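Local coordinates for DUF574 domain-containing protein (Thermobifida fusca, PDB 2QE6) that probably acts as an S-adenosylmethionine-dependent methyltransferase of the Rossmann-like class, although its substrate is not known, at residues A135-R138 against Y142-N145. The protein carries 1 engineered substitution. Sequence-based numbering, arbitrary orientation.
Sequences ADVR and YILN. With SAM (S-adenosylmethionine), chain F.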
loop_
_atom_site.group_PDB
_atom_site.type_symbol
_atom_site.label_atom_id
_atom_site.label_comp_id
_atom_site.label_asym_id
_atom_site.label_seq_id
_atom_site.Cartn_x
_atom_site.Cartn_y
_atom_site.Cartn_z
ATOM N N ALA A 135 10.281 5.879 7.761
ATOM C CA ALA A 135 10.882 6.795 6.839
ATOM C C ALA A 135 9.768 7.406 6.014
ATOM O O ALA A 135 8.633 6.916 6.000
ATOM C CB ALA A 135 11.897 6.095 5.946
ATOM N N ASP A 136 10.109 8.471 5.316
ATOM C CA ASP A 136 9.180 9.122 4.403
ATOM C C ASP A 136 9.462 8.712 2.962
ATOM O O ASP A 136 10.499 9.040 2.390
ATOM C CB ASP A 136 9.335 10.619 4.555
ATOM C CG ASP A 136 8.334 11.393 3.769
ATOM O OD1 ASP A 136 7.730 10.860 2.839
ATOM O OD2 ASP A 136 8.140 12.561 4.116
ATOM N N VAL A 137 8.484 8.036 2.374
ATOM C CA VAL A 137 8.513 7.517 0.983
ATOM C C VAL A 137 8.806 8.564 -0.085
ATOM O O VAL A 137 9.280 8.243 -1.187
ATOM C CB VAL A 137 7.144 6.796 0.749
ATOM C CG1 VAL A 137 6.826 6.561 -0.723
ATOM C CG2 VAL A 137 7.163 5.514 1.557
ATOM N N ARG A 138 8.553 9.831 0.248
ATOM C CA ARG A 138 8.864 10.926 -0.653
ATOM C C ARG A 138 10.355 11.249 -0.709
ATOM O O ARG A 138 10.771 12.145 -1.452
ATOM C CB ARG A 138 8.069 12.141 -0.251
ATOM C CG ARG A 138 6.578 11.910 -0.403
ATOM C CD ARG A 138 5.814 13.107 0.112
ATOM N NE ARG A 138 5.991 13.238 1.554
ATOM C CZ ARG A 138 5.392 14.144 2.315
ATOM N NH1 ARG A 138 4.550 15.018 1.780
ATOM N NH2 ARG A 138 5.642 14.179 3.621
ATOM N N TYR A 142 16.889 8.379 0.585
ATOM C CA TYR A 142 17.076 7.894 1.947
ATOM C C TYR A 142 16.622 6.412 2.066
ATOM O O TYR A 142 17.333 5.578 2.615
ATOM C CB TYR A 142 16.335 8.800 2.962
ATOM C CG TYR A 142 16.434 8.304 4.384
ATOM C CD1 TYR A 142 17.540 8.600 5.176
ATOM C CD2 TYR A 142 15.436 7.515 4.926
ATOM C CE1 TYR A 142 17.637 8.116 6.461
ATOM C CE2 TYR A 142 15.514 7.042 6.208
ATOM C CZ TYR A 142 16.603 7.340 6.981
ATOM O OH TYR A 142 16.661 6.823 8.267
ATOM N N ILE A 143 15.453 6.075 1.532
ATOM C CA ILE A 143 14.934 4.710 1.698
ATOM C C ILE A 143 15.830 3.683 0.981
ATOM O O ILE A 143 16.211 2.660 1.560
ATOM C CB ILE A 143 13.466 4.600 1.242
ATOM C CG1 ILE A 143 12.550 5.259 2.276
ATOM C CG2 ILE A 143 13.034 3.146 1.050
ATOM C CD1 ILE A 143 11.185 5.585 1.729
ATOM N N LEU A 144 16.198 3.977 -0.260
ATOM C CA LEU A 144 16.939 3.014 -1.063
ATOM C C LEU A 144 18.362 2.784 -0.560
ATOM O O LEU A 144 19.010 1.806 -0.946
ATOM C CB LEU A 144 16.933 3.420 -2.532
ATOM C CG LEU A 144 15.562 3.407 -3.225
ATOM C CD1 LEU A 144 15.645 4.169 -4.543
ATOM C CD2 LEU A 144 15.072 1.964 -3.434
ATOM N N ASN A 145 18.848 3.671 0.307
ATOM C CA ASN A 145 20.190 3.545 0.865
ATOM C C ASN A 145 20.222 3.139 2.339
ATOM O O ASN A 145 21.282 2.981 2.921
ATOM C CB ASN A 145 20.953 4.834 0.590
ATOM C CG ASN A 145 21.226 5.012 -0.904
ATOM O OD1 ASN A 145 22.018 4.279 -1.481
ATOM N ND2 ASN A 145 20.529 5.935 -1.536
HETATM N N SAM F . -0.098 -0.220 2.238
HETATM C CA SAM F . -1.168 -0.606 3.240
HETATM C C SAM F . -2.356 -1.184 2.505
HETATM O O SAM F . -3.098 -1.987 3.061
HETATM O OXT SAM F . -2.604 -0.828 1.345
HETATM C CB SAM F . -1.712 0.530 4.128
HETATM C CG SAM F . -2.455 1.660 3.397
HETATM S SD SAM F . -2.916 3.098 4.419
HETATM C CE SAM F . -2.238 2.462 5.971
HETATM C "C5'" SAM F . -1.521 4.135 3.934
HETATM C "C4'" SAM F . -0.162 4.014 4.635
HETATM O "O4'" SAM F . 0.813 4.773 3.913
HETATM C "C3'" SAM F . -0.141 4.571 6.068
HETATM O "O3'" SAM F . 0.389 3.626 6.980
HETATM C "C2'" SAM F . 0.695 5.841 6.024
HETATM O "O2'" SAM F . 1.321 6.193 7.264
HETATM C "C1'" SAM F . 1.616 5.495 4.859
HETATM N N9 SAM F . 2.152 6.716 4.255
HETATM C C8 SAM F . 1.477 7.752 3.613
HETATM N N7 SAM F . 2.390 8.672 3.203
HETATM C C5 SAM F . 3.631 8.217 3.566
HETATM C C6 SAM F . 4.913 8.751 3.371
HETATM N N6 SAM F . 5.052 9.952 2.744
HETATM N N1 SAM F . 5.987 8.027 3.858
HETATM C C2 SAM F . 5.825 6.792 4.520
HETATM N N3 SAM F . 4.551 6.269 4.720
HETATM C C4 SAM F . 3.487 6.984 4.229
#
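Ala135 meets the ring of Tyr142 at its edge, close to the ring plane, with CB 3.7 Å from Tyr142 CE2. Val137 CG2 lies off one face of the S-adenosylmethionine adenine, above its N1-C2 rim and 3.5 Å from adenine C2. At the N6 edge of the adenine, the guanidinium of Arg138 has the carboxylate of Asp136 at its edge and in its plane, while N6 approaches it obliquely. Across the contact the packing is wholly apolar in its side chains. Ile143 reaches over from helix 140-145, its CG1 set anti to its own carbonyl carbon (chi1 -74°), and the extended branch carries CD1 to 3.4 Å from Val137 CA, with Asp136 O close by. Ile143 CG1 also touches Ala135 CB, and Val110 of strand 106-111 and Leu84 of strand 80-84 close round the same isoleucine. Ala135 CB, Asp136 O and Val137 CA thus face the helix, whereas Asp136 OD1, Val137 N and Val137 CG2 face the adenine. Adenine N6 donates to Asp136 OD1 at 2.8 Å. The backbone Val137 N donates to adenine N1 at 2.9 Å. The carboxylate is held by three further bonds from Arg138: NE lies on the syn side of OD1, NH2 bonds Asp136 OD2 at 3.0 Å, and Arg138 N meets Asp136 OD1 at 2.9 Å from above the carboxylate plane, closing an Asx turn. This side-on salt bridge would probably favour the charged carboxylate and limits its rotation. An acidic residue followed by a backbone N-H, reading N6 and N1 just beyond strand 130-134, is characteristic of the adenine pocket in Rossmann-like methyltransferases.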